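Local coordinates for protein serine acetyltransferase 1, putative (Entamoeba histolytica, PDB 7BW9) that probably transfers an acetyl group to serine for cysteine biosynthesis, as a trimer whose subunits each contain a left-handed beta-helix, and binds cysteine, at residues K33-L38 / M133-V138; D106-Y111 / G193-V198; I164-G169 / F176-G181. All coordinates share one frame; numbering follows the deposited sequence.

In the fold
All three contacts are buried, yet each joins different parts of the subunit. Contact 1 lies wholly within the helical part, where two helices meet through apolar side chains. Contact 2 carries helix 96-113 onto the first turns of the left-handed beta-helix, with one indole doing most of the work, and its edges reach both other subunits. Contact 3 sits inside the beta-helix: isoleucines fill the coil while neighbouring polar side chains face bound cysteine and another subunit. Contacts 2 and 3 share a sheet, strands 177-178 and 197-198 being neighbours in it. Asp106 ties all three together, bonding to Arg137 of contact 1 and to the backbone N of Phe176 in contact 3.

Contact 1 of 3, residues K33-L38 / M133-V138; sequences KSFLEL and MMIQRV
In the helical part of the subunit, the first turn of helix 36-45 packs against the middle of helix 128-144 through Leu38 and Ile135. The delta methyl CD1 of Ile135 is the probe: it stands 3.9 Å from Leu38 CD1 and touches the Leu38 backbone as well, with Leu38 CA 3.9 Å from that same CD1. The two side chains cross at about a right angle. Leu38 carries CG anti to its backbone N (chi1 178°), which brings its CD1 across the CG1-CD1 arm of Ile135.

Phe35, the N-cap residue of helix 36-45, closes in from one side, its CZ 4.4 Å from Ile135 CD1. Leu38 CB lies over one face of that ring, 3.7 Å above the plane and offset toward the rim, so the ring and the first helical turn pack on each other as well as on Ile135. This is plain helix-to-helix packing, and helix 148-162 joins it: Leu154 and Ile158 also touch Ile135. Glu37 turns its carboxylate away from helix 128-144, and its OE2 is hydrogen-bonded to Tyr150 OH. On the flank, Met134 packs on Ile41 and Gln42 of helix 36-45.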
loop_
_atom_site.group_PDB
_atom_site.type_symbol
_atom_site.label_atom_id
_atom_site.label_comp_id
_atom_site.label_asym_id
_atom_site.label_seq_id
_atom_site.Cartn_x
_atom_site.Cartn_y
_atom_site.Cartn_z
ATOM N N LYS A 33 2.813 -14.556 -8.289
ATOM C CA LYS A 33 1.446 -14.631 -7.791
ATOM C C LYS A 33 0.974 -13.255 -7.337
ATOM O O LYS A 33 1.754 -12.468 -6.793
ATOM C CB LYS A 33 1.342 -15.617 -6.624
ATOM C CG LYS A 33 1.378 -17.087 -7.031
ATOM C CD LYS A 33 2.527 -17.823 -6.339
ATOM C CE LYS A 33 2.092 -18.446 -5.011
ATOM N NZ LYS A 33 2.751 -19.767 -4.763
ATOM N N SER A 34 -0.312 -12.972 -7.562
ATOM C CA SER A 34 -0.938 -11.755 -7.058
ATOM C C SER A 34 -2.427 -11.997 -6.841
ATOM O O SER A 34 -2.833 -12.436 -5.761
ATOM C CB SER A 34 -0.702 -10.581 -8.016
ATOM O OG SER A 34 -0.904 -10.958 -9.374
ATOM N N PHE A 35 -3.254 -11.696 -7.841
ATOM C CA PHE A 35 -4.659 -12.083 -7.828
ATOM C C PHE A 35 -5.048 -12.448 -9.254
ATOM O O PHE A 35 -4.295 -12.210 -10.200
ATOM C CB PHE A 35 -5.564 -10.989 -7.244
ATOM C CG PHE A 35 -5.529 -9.702 -7.999
ATOM C CD1 PHE A 35 -4.584 -8.718 -7.685
ATOM C CD2 PHE A 35 -6.448 -9.451 -9.005
ATOM C CE1 PHE A 35 -4.550 -7.512 -8.366
ATOM C CE2 PHE A 35 -6.419 -8.252 -9.711
ATOM C CZ PHE A 35 -5.467 -7.280 -9.393
ATOM N N LEU A 36 -6.220 -13.061 -9.404
ATOM C CA LEU A 36 -6.489 -13.820 -10.624
ATOM C C LEU A 36 -6.361 -12.945 -11.869
ATOM O O LEU A 36 -5.598 -13.273 -12.782
ATOM C CB LEU A 36 -7.865 -14.478 -10.559
ATOM C CG LEU A 36 -8.135 -15.492 -11.679
ATOM C CD1 LEU A 36 -6.888 -16.325 -11.995
ATOM C CD2 LEU A 36 -9.278 -16.416 -11.287
ATOM N N GLU A 37 -7.061 -11.802 -11.908
ATOM C CA GLU A 37 -7.061 -11.002 -13.137
ATOM C C GLU A 37 -5.663 -10.503 -13.483
ATOM O O GLU A 37 -5.283 -10.497 -14.657
ATOM C CB GLU A 37 -8.034 -9.834 -13.022
ATOM C CG GLU A 37 -9.469 -10.252 -12.848
ATOM C CD GLU A 37 -9.859 -10.311 -11.382
ATOM O OE1 GLU A 37 -9.060 -10.834 -10.570
ATOM O OE2 GLU A 37 -10.950 -9.814 -11.043
ATOM N N LEU A 38 -4.867 -10.113 -12.480
ATOM C CA LEU A 38 -3.528 -9.601 -12.779
ATOM C C LEU A 38 -2.612 -10.708 -13.293
ATOM O O LEU A 38 -1.902 -10.535 -14.298
ATOM C CB LEU A 38 -2.915 -8.939 -11.544
ATOM C CG LEU A 38 -1.491 -8.451 -11.829
ATOM C CD1 LEU A 38 -1.466 -7.415 -12.972
ATOM C CD2 LEU A 38 -0.813 -7.912 -10.573
ATOM N N MET A 133 -1.514 -0.138 -14.925
ATOM C CA MET A 133 -2.043 0.233 -16.231
ATOM C C MET A 133 -2.529 -0.975 -17.025
ATOM O O MET A 133 -3.510 -0.858 -17.768
ATOM C CB MET A 133 -0.993 1.021 -17.014
ATOM C CG MET A 133 -0.803 2.455 -16.475
ATOM S SD MET A 133 -2.361 3.323 -16.138
ATOM C CE MET A 133 -3.047 3.342 -17.807
ATOM N N MET A 134 -1.878 -2.138 -16.882
ATOM C CA MET A 134 -2.472 -3.374 -17.392
ATOM C C MET A 134 -3.912 -3.531 -16.904
ATOM O O MET A 134 -4.823 -3.808 -17.688
ATOM C CB MET A 134 -1.644 -4.584 -16.955
ATOM C CG MET A 134 -0.194 -4.607 -17.412
ATOM S SD MET A 134 0.563 -6.172 -16.898
ATOM C CE MET A 134 2.178 -6.082 -17.675
ATOM N N ILE A 135 -4.137 -3.349 -15.603
ATOM C CA ILE A 135 -5.490 -3.469 -15.070
ATOM C C ILE A 135 -6.367 -2.306 -15.529
ATOM O O ILE A 135 -7.528 -2.507 -15.916
ATOM C CB ILE A 135 -5.447 -3.567 -13.539
ATOM C CG1 ILE A 135 -4.546 -4.722 -13.120
ATOM C CG2 ILE A 135 -6.852 -3.747 -12.962
ATOM C CD1 ILE A 135 -5.055 -6.114 -13.571
ATOM N N GLN A 136 -5.838 -1.069 -15.487
ATOM C CA GLN A 136 -6.684 0.100 -15.745
ATOM C C GLN A 136 -7.202 0.112 -17.175
ATOM O O GLN A 136 -8.372 0.433 -17.413
ATOM C CB GLN A 136 -5.927 1.400 -15.458
ATOM C CG GLN A 136 -6.870 2.612 -15.149
ATOM C CD GLN A 136 -7.390 3.305 -16.397
ATOM O OE1 GLN A 136 -6.765 3.228 -17.451
ATOM N NE2 GLN A 136 -8.551 3.954 -16.294
ATOM N N ARG A 137 -6.344 -0.218 -18.143
ATOM C CA ARG A 137 -6.783 -0.218 -19.532
ATOM C C ARG A 137 -7.833 -1.298 -19.789
ATOM O O ARG A 137 -8.732 -1.099 -20.615
ATOM C CB ARG A 137 -5.563 -0.364 -20.444
ATOM C CG ARG A 137 -4.586 0.812 -20.239
ATOM C CD ARG A 137 -3.694 1.043 -21.426
ATOM N NE ARG A 137 -2.662 2.058 -21.203
ATOM C CZ ARG A 137 -2.863 3.377 -21.309
ATOM N NH1 ARG A 137 -4.065 3.850 -21.608
ATOM N NH2 ARG A 137 -1.852 4.219 -21.122
ATOM N N VAL A 138 -7.767 -2.422 -19.067
ATOM C CA VAL A 138 -8.848 -3.399 -19.132
ATOM C C VAL A 138 -10.103 -2.836 -18.488
ATOM O O VAL A 138 -11.179 -2.816 -19.099
ATOM C CB VAL A 138 -8.430 -4.719 -18.458
ATOM C CG1 VAL A 138 -9.653 -5.564 -18.185
ATOM C CG2 VAL A 138 -7.410 -5.450 -19.317
#

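Contact 2 of 3, residues D106-Y111 / G193-V198; sequences DIIAAY and GNWCRV
The indole of Trp195 meets Ala109 of helix 96-113 with the far end of its six-membered ring. His175 stacks with the indole, and the ring of Phe229 meets it with the two planes only about 5° apart, so the indole has aromatic neighbours besides the helix. CZ3 makes the closest approach, 3.9 Å from Ala109 CA and 4.0 Å from Ala109 CB. CH2, the next atom round the ring, also comes within 4.1 Å of Ala109 CA. The helix approaches the ring obliquely.

Ala109 points its methyl at the 193-198 segment, and its small size lets the indole come right up to the helix backbone. One residue earlier, Ile108 adds a looser touch: its branch methyl CG2 lies 4.5 Å from Trp195 CH2, while its longer arm leads off elsewhere. The tryptophan reaches across because its CG stands anti to the carbonyl carbon, beside the backbone N (chi1 -84°). Its backbone has positive phi (58°), a left-handed conformation at the corner just before strand 197-198.

The contact is apolar, and the polar ties run alongside it: Asp106, on the same helix, uses OD2 for a salt bridge to Arg137 and OD1 to accept the backbone N-H of Phe176, joining helix 96-113 both to helix 128-144 and to the beta-helix.

Across the subunit boundaries, Ile108 packs on Val309 of the second subunit and Arg197 on Ser208 of the third, while within the chain the contact seats helix 96-113 against the corner leading into strand 197-198, with Phe177 of strand 177-178 touching Ala109, Ala110 and Arg197, and helices 120-126 and 128-144 packed along the helix's other sides.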
loop_
_atom_site.group_PDB
_atom_site.type_symbol
_atom_site.label_atom_id
_atom_site.label_comp_id
_atom_site.label_asym_id
_atom_site.label_seq_id
_atom_site.Cartn_x
_atom_site.Cartn_y
_atom_site.Cartn_z
ATOM N N ASP A 106 3.544 2.055 -22.531
ATOM C CA ASP A 106 3.791 2.401 -21.132
ATOM C C ASP A 106 5.143 1.856 -20.667
ATOM O O ASP A 106 5.894 2.545 -19.963
ATOM C CB ASP A 106 2.660 1.878 -20.233
ATOM C CG ASP A 106 1.291 2.518 -20.544
ATOM O OD1 ASP A 106 1.222 3.710 -20.966
ATOM O OD2 ASP A 106 0.266 1.817 -20.356
ATOM N N ILE A 107 5.475 0.626 -21.071
ATOM C CA ILE A 107 6.766 0.035 -20.716
ATOM C C ILE A 107 7.909 0.842 -21.312
ATOM O O ILE A 107 8.920 1.103 -20.645
ATOM C CB ILE A 107 6.816 -1.434 -21.174
ATOM C CG1 ILE A 107 5.913 -2.291 -20.286
ATOM C CG2 ILE A 107 8.257 -1.946 -21.225
ATOM C CD1 ILE A 107 5.373 -3.493 -21.015
ATOM N N ILE A 108 7.780 1.231 -22.579
ATOM C CA ILE A 108 8.784 2.090 -23.205
ATOM C C ILE A 108 8.932 3.384 -22.419
ATOM O O ILE A 108 10.049 3.837 -22.148
ATOM C CB ILE A 108 8.415 2.375 -24.672
ATOM C CG1 ILE A 108 8.519 1.098 -25.529
ATOM C CG2 ILE A 108 9.259 3.529 -25.222
ATOM C CD1 ILE A 108 9.768 0.294 -25.302
ATOM N N ALA A 109 7.801 3.996 -22.047
ATOM C CA ALA A 109 7.827 5.252 -21.296
ATOM C C ALA A 109 8.521 5.072 -19.959
ATOM O O ALA A 109 9.238 5.969 -19.496
ATOM C CB ALA A 109 6.404 5.773 -21.071
ATOM N N ALA A 110 8.302 3.916 -19.312
ATOM C CA ALA A 110 8.973 3.636 -18.046
ATOM C C ALA A 110 10.479 3.539 -18.249
ATOM O O ALA A 110 11.264 4.049 -17.434
ATOM C CB ALA A 110 8.427 2.335 -17.428
ATOM N N TYR A 111 10.890 2.873 -19.325
ATOM C CA TYR A 111 12.339 2.693 -19.586
ATOM C C TYR A 111 13.034 4.029 -19.861
ATOM O O TYR A 111 14.108 4.226 -19.340
ATOM C CB TYR A 111 12.607 1.703 -20.714
ATOM C CG TYR A 111 14.067 1.573 -21.054
ATOM C CD1 TYR A 111 14.938 0.897 -20.222
ATOM C CD2 TYR A 111 14.577 2.135 -22.208
ATOM C CE1 TYR A 111 16.278 0.769 -20.534
ATOM C CE2 TYR A 111 15.913 2.015 -22.539
ATOM C CZ TYR A 111 16.764 1.332 -21.698
ATOM O OH TYR A 111 18.075 1.231 -22.036
ATOM N N GLY A 193 -3.133 13.171 -20.940
ATOM C CA GLY A 193 -2.640 13.094 -22.303
ATOM C C GLY A 193 -1.530 12.076 -22.487
ATOM O O GLY A 193 -1.425 11.097 -21.743
ATOM N N ASN A 194 -0.676 12.318 -23.489
ATOM C CA ASN A 194 0.386 11.393 -23.870
ATOM C C ASN A 194 1.717 11.792 -23.239
ATOM O O ASN A 194 1.977 12.970 -22.975
ATOM C CB ASN A 194 0.545 11.333 -25.394
ATOM C CG ASN A 194 -0.760 11.005 -26.113
ATOM O OD1 ASN A 194 -1.566 10.200 -25.643
ATOM N ND2 ASN A 194 -0.985 11.660 -27.248
ATOM N N TRP A 195 2.559 10.783 -23.001
ATOM C CA TRP A 195 3.907 10.975 -22.464
ATOM C C TRP A 195 3.895 11.699 -21.121
ATOM O O TRP A 195 4.781 12.497 -20.830
ATOM C CB TRP A 195 4.806 11.715 -23.475
ATOM C CG TRP A 195 5.392 10.753 -24.461
ATOM C CD1 TRP A 195 4.974 10.537 -25.732
ATOM C CD2 TRP A 195 6.468 9.833 -24.230
ATOM N NE1 TRP A 195 5.728 9.552 -26.320
ATOM C CE2 TRP A 195 6.652 9.100 -25.420
ATOM C CE3 TRP A 195 7.290 9.552 -23.128
ATOM C CZ2 TRP A 195 7.634 8.124 -25.551
ATOM C CZ3 TRP A 195 8.258 8.571 -23.255
ATOM C CH2 TRP A 195 8.424 7.870 -24.459
ATOM N N CYS A 196 2.901 11.437 -20.282
ATOM C CA CYS A 196 2.910 12.013 -18.946
ATOM C C CYS A 196 3.663 11.115 -17.976
ATOM O O CYS A 196 3.767 9.896 -18.169
ATOM C CB CYS A 196 1.487 12.265 -18.463
ATOM S SG CYS A 196 0.744 13.610 -19.466
ATOM N N ARG A 197 4.223 11.748 -16.946
ATOM C CA ARG A 197 4.976 11.072 -15.896
ATOM C C ARG A 197 4.503 11.603 -14.552
ATOM O O ARG A 197 4.478 12.821 -14.328
ATOM C CB ARG A 197 6.485 11.277 -16.063
ATOM C CG ARG A 197 7.356 10.381 -15.187
ATOM C CD ARG A 197 8.808 10.354 -15.687
ATOM N NE ARG A 197 9.525 11.579 -15.348
ATOM C CZ ARG A 197 9.891 12.511 -16.228
ATOM N NH1 ARG A 197 9.619 12.353 -17.514
ATOM N NH2 ARG A 197 10.530 13.603 -15.814
ATOM N N VAL A 198 4.120 10.690 -13.672
ATOM C CA VAL A 198 3.538 11.014 -12.380
ATOM C C VAL A 198 4.268 10.208 -11.311
ATOM O O VAL A 198 4.524 9.017 -11.499
ATOM C CB VAL A 198 2.028 10.702 -12.372
ATOM C CG1 VAL A 198 1.467 10.881 -11.002
ATOM C CG2 VAL A 198 1.281 11.571 -13.397
#

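Contact 3 of 3, residues I164-G169 / F176-G181; sequences IDIHPG and FFIDHG. With CYS (cysteine), chain D.
The amino group of the bound cysteine donates a 2.7 Å hydrogen bond from its N to Asp179 OD2. Asp179 has CG anti to the backbone N (chi1 -158°), which puts its carboxylate by the ligand. Asp114 OD1 of the same chain and Arg222 NE of the third subunit also hydrogen-bond to the ligand, which lies between subunits. The cysteine SG lies at the edge of the His180 ring, in its plane, 3.2 Å from NE2. Asp179 OD1 sits over the centre of that ring, 3.7 Å above it, and the other ring nitrogen, ND1, is hydrogen-bonded to Asp165 OD2 of the third subunit, which helps to fix the ring's rotation.

Behind this polar edge, the two segments meet through isoleucines that point into the left-handed beta-helix. Ile166 CD1 and Ile178 CD1 reach each other tip to tip at 3.9 Å. Ile164 and Ile178 instead slide past in opposite directions, Ile164 CD1 coming 4.1 Å from Ile178 CG2. Ile164 CG1 also presses on the backbone, 3.3 Å from Gly181 O. At Gly181 a positive phi (90°) turns the chain, and Ile164 CD1 lies 4.0 Å from Gly181 CA.

Strands 165-166 and 177-178 lie in different sheets, on separate faces of the coil, with strand 171-172 between them in sequence. Strand 165-166 pairs with 185-186 and strand 177-178 with 197-198, while helix 128-144 lies against this end of the coil, Val132 on Ile164, Gln136 on Ile166 and Met133 on Phe176.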
loop_
_atom_site.group_PDB
_atom_site.type_symbol
_atom_site.label_atom_id
_atom_site.label_comp_id
_atom_site.label_asym_id
_atom_site.label_seq_id
_atom_site.Cartn_x
_atom_site.Cartn_y
_atom_site.Cartn_z
ATOM N N ILE A 164 -1.583 2.169 -5.609
ATOM C CA ILE A 164 -1.940 3.140 -6.641
ATOM C C ILE A 164 -3.440 3.083 -6.876
ATOM O O ILE A 164 -4.000 2.004 -7.128
ATOM C CB ILE A 164 -1.191 2.873 -7.956
ATOM C CG1 ILE A 164 0.319 2.834 -7.729
ATOM C CG2 ILE A 164 -1.597 3.933 -9.013
ATOM C CD1 ILE A 164 1.083 2.388 -8.980
ATOM N N ASP A 165 -4.089 4.242 -6.818
ATOM C CA ASP A 165 -5.547 4.333 -6.845
ATOM C C ASP A 165 -5.960 5.082 -8.102
ATOM O O ASP A 165 -5.907 6.318 -8.132
ATOM C CB ASP A 165 -6.054 5.028 -5.587
ATOM C CG ASP A 165 -7.551 4.909 -5.406
ATOM O OD1 ASP A 165 -8.253 4.532 -6.368
ATOM O OD2 ASP A 165 -8.031 5.186 -4.283
ATOM N N ILE A 166 -6.389 4.348 -9.132
ATOM C CA ILE A 166 -6.850 4.952 -10.380
ATOM C C ILE A 166 -8.274 4.494 -10.656
ATOM O O ILE A 166 -8.555 3.284 -10.675
ATOM C CB ILE A 166 -5.947 4.593 -11.576
ATOM C CG1 ILE A 166 -4.506 4.997 -11.314
ATOM C CG2 ILE A 166 -6.477 5.248 -12.858
ATOM C CD1 ILE A 166 -3.584 4.669 -12.473
ATOM N N HIS A 167 -9.159 5.452 -10.903
ATOM C CA HIS A 167 -10.546 5.102 -11.150
ATOM C C HIS A 167 -10.698 4.441 -12.524
ATOM O O HIS A 167 -9.986 4.783 -13.469
ATOM C CB HIS A 167 -11.434 6.340 -11.060
ATOM C CG HIS A 167 -12.884 6.024 -10.881
ATOM N ND1 HIS A 167 -13.715 5.727 -11.941
ATOM C CD2 HIS A 167 -13.649 5.938 -9.766
ATOM C CE1 HIS A 167 -14.928 5.463 -11.485
ATOM N NE2 HIS A 167 -14.917 5.592 -10.170
ATOM N N PRO A 168 -11.609 3.471 -12.655
ATOM C CA PRO A 168 -11.833 2.868 -13.980
ATOM C C PRO A 168 -12.312 3.859 -15.028
ATOM O O PRO A 168 -12.079 3.654 -16.228
ATOM C CB PRO A 168 -12.883 1.775 -13.705
ATOM C CG PRO A 168 -13.550 2.201 -12.415
ATOM C CD PRO A 168 -12.467 2.873 -11.616
ATOM N N GLY A 169 -12.973 4.939 -14.619
ATOM C CA GLY A 169 -13.413 5.942 -15.574
ATOM C C GLY A 169 -12.321 6.840 -16.107
ATOM O O GLY A 169 -12.518 7.478 -17.143
ATOM N N PHE A 176 2.185 6.409 -20.811
ATOM C CA PHE A 176 1.963 6.947 -19.474
ATOM C C PHE A 176 2.850 6.209 -18.481
ATOM O O PHE A 176 2.826 4.972 -18.429
ATOM C CB PHE A 176 0.483 6.816 -19.089
ATOM C CG PHE A 176 0.153 7.364 -17.725
ATOM C CD1 PHE A 176 0.464 8.678 -17.401
ATOM C CD2 PHE A 176 -0.468 6.570 -16.769
ATOM C CE1 PHE A 176 0.161 9.194 -16.141
ATOM C CE2 PHE A 176 -0.776 7.076 -15.519
ATOM C CZ PHE A 176 -0.466 8.393 -15.205
ATOM N N PHE A 177 3.616 6.955 -17.680
ATOM C CA PHE A 177 4.537 6.361 -16.707
ATOM C C PHE A 177 4.251 6.878 -15.298
ATOM O O PHE A 177 4.324 8.090 -15.037
ATOM C CB PHE A 177 5.996 6.636 -17.084
ATOM C CG PHE A 177 7.013 6.088 -16.093
ATOM C CD1 PHE A 177 6.812 4.859 -15.451
ATOM C CD2 PHE A 177 8.191 6.779 -15.842
ATOM C CE1 PHE A 177 7.758 4.350 -14.566
ATOM C CE2 PHE A 177 9.138 6.281 -14.945
ATOM C CZ PHE A 177 8.919 5.063 -14.310
ATOM N N ILE A 178 3.927 5.958 -14.392
ATOM C CA ILE A 178 3.889 6.224 -12.956
ATOM C C ILE A 178 5.133 5.594 -12.346
ATOM O O ILE A 178 5.320 4.373 -12.439
ATOM C CB ILE A 178 2.612 5.667 -12.307
ATOM C CG1 ILE A 178 1.384 6.424 -12.799
ATOM C CG2 ILE A 178 2.694 5.739 -10.781
ATOM C CD1 ILE A 178 0.087 5.834 -12.328
ATOM N N ASP A 179 5.999 6.418 -11.758
ATOM C CA ASP A 179 7.185 5.940 -11.048
ATOM C C ASP A 179 6.872 5.859 -9.562
ATOM O O ASP A 179 6.336 6.814 -8.992
ATOM C CB ASP A 179 8.394 6.853 -11.281
ATOM C CG ASP A 179 9.739 6.141 -11.025
ATOM O OD1 ASP A 179 9.745 4.934 -10.677
ATOM O OD2 ASP A 179 10.801 6.794 -11.174
ATOM N N HIS A 180 7.194 4.710 -8.950
ATOM C CA HIS A 180 6.973 4.436 -7.528
ATOM C C HIS A 180 5.484 4.294 -7.232
ATOM O O HIS A 180 5.021 3.188 -6.940
ATOM C CB HIS A 180 7.610 5.514 -6.639
ATOM C CG HIS A 180 9.079 5.711 -6.884
ATOM N ND1 HIS A 180 9.998 4.688 -6.775
ATOM C CD2 HIS A 180 9.788 6.814 -7.240
ATOM C CE1 HIS A 180 11.207 5.151 -7.052
ATOM N NE2 HIS A 180 11.109 6.437 -7.342
ATOM N N GLY A 181 4.726 5.393 -7.254
ATOM C CA GLY A 181 3.288 5.313 -7.383
ATOM C C GLY A 181 2.471 5.220 -6.104
ATOM O O GLY A 181 1.271 5.531 -6.147
HETATM N N CYS D . 13.284 6.273 -10.173
HETATM C CA CYS D . 13.968 7.574 -10.401
HETATM C C CYS D . 15.497 7.416 -10.298
HETATM O O CYS D . 15.973 6.364 -10.009
HETATM C CB CYS D . 13.438 8.627 -9.437
HETATM S SG CYS D . 13.767 8.272 -7.696
HETATM O OXT CYS D . 16.181 8.399 -10.539
#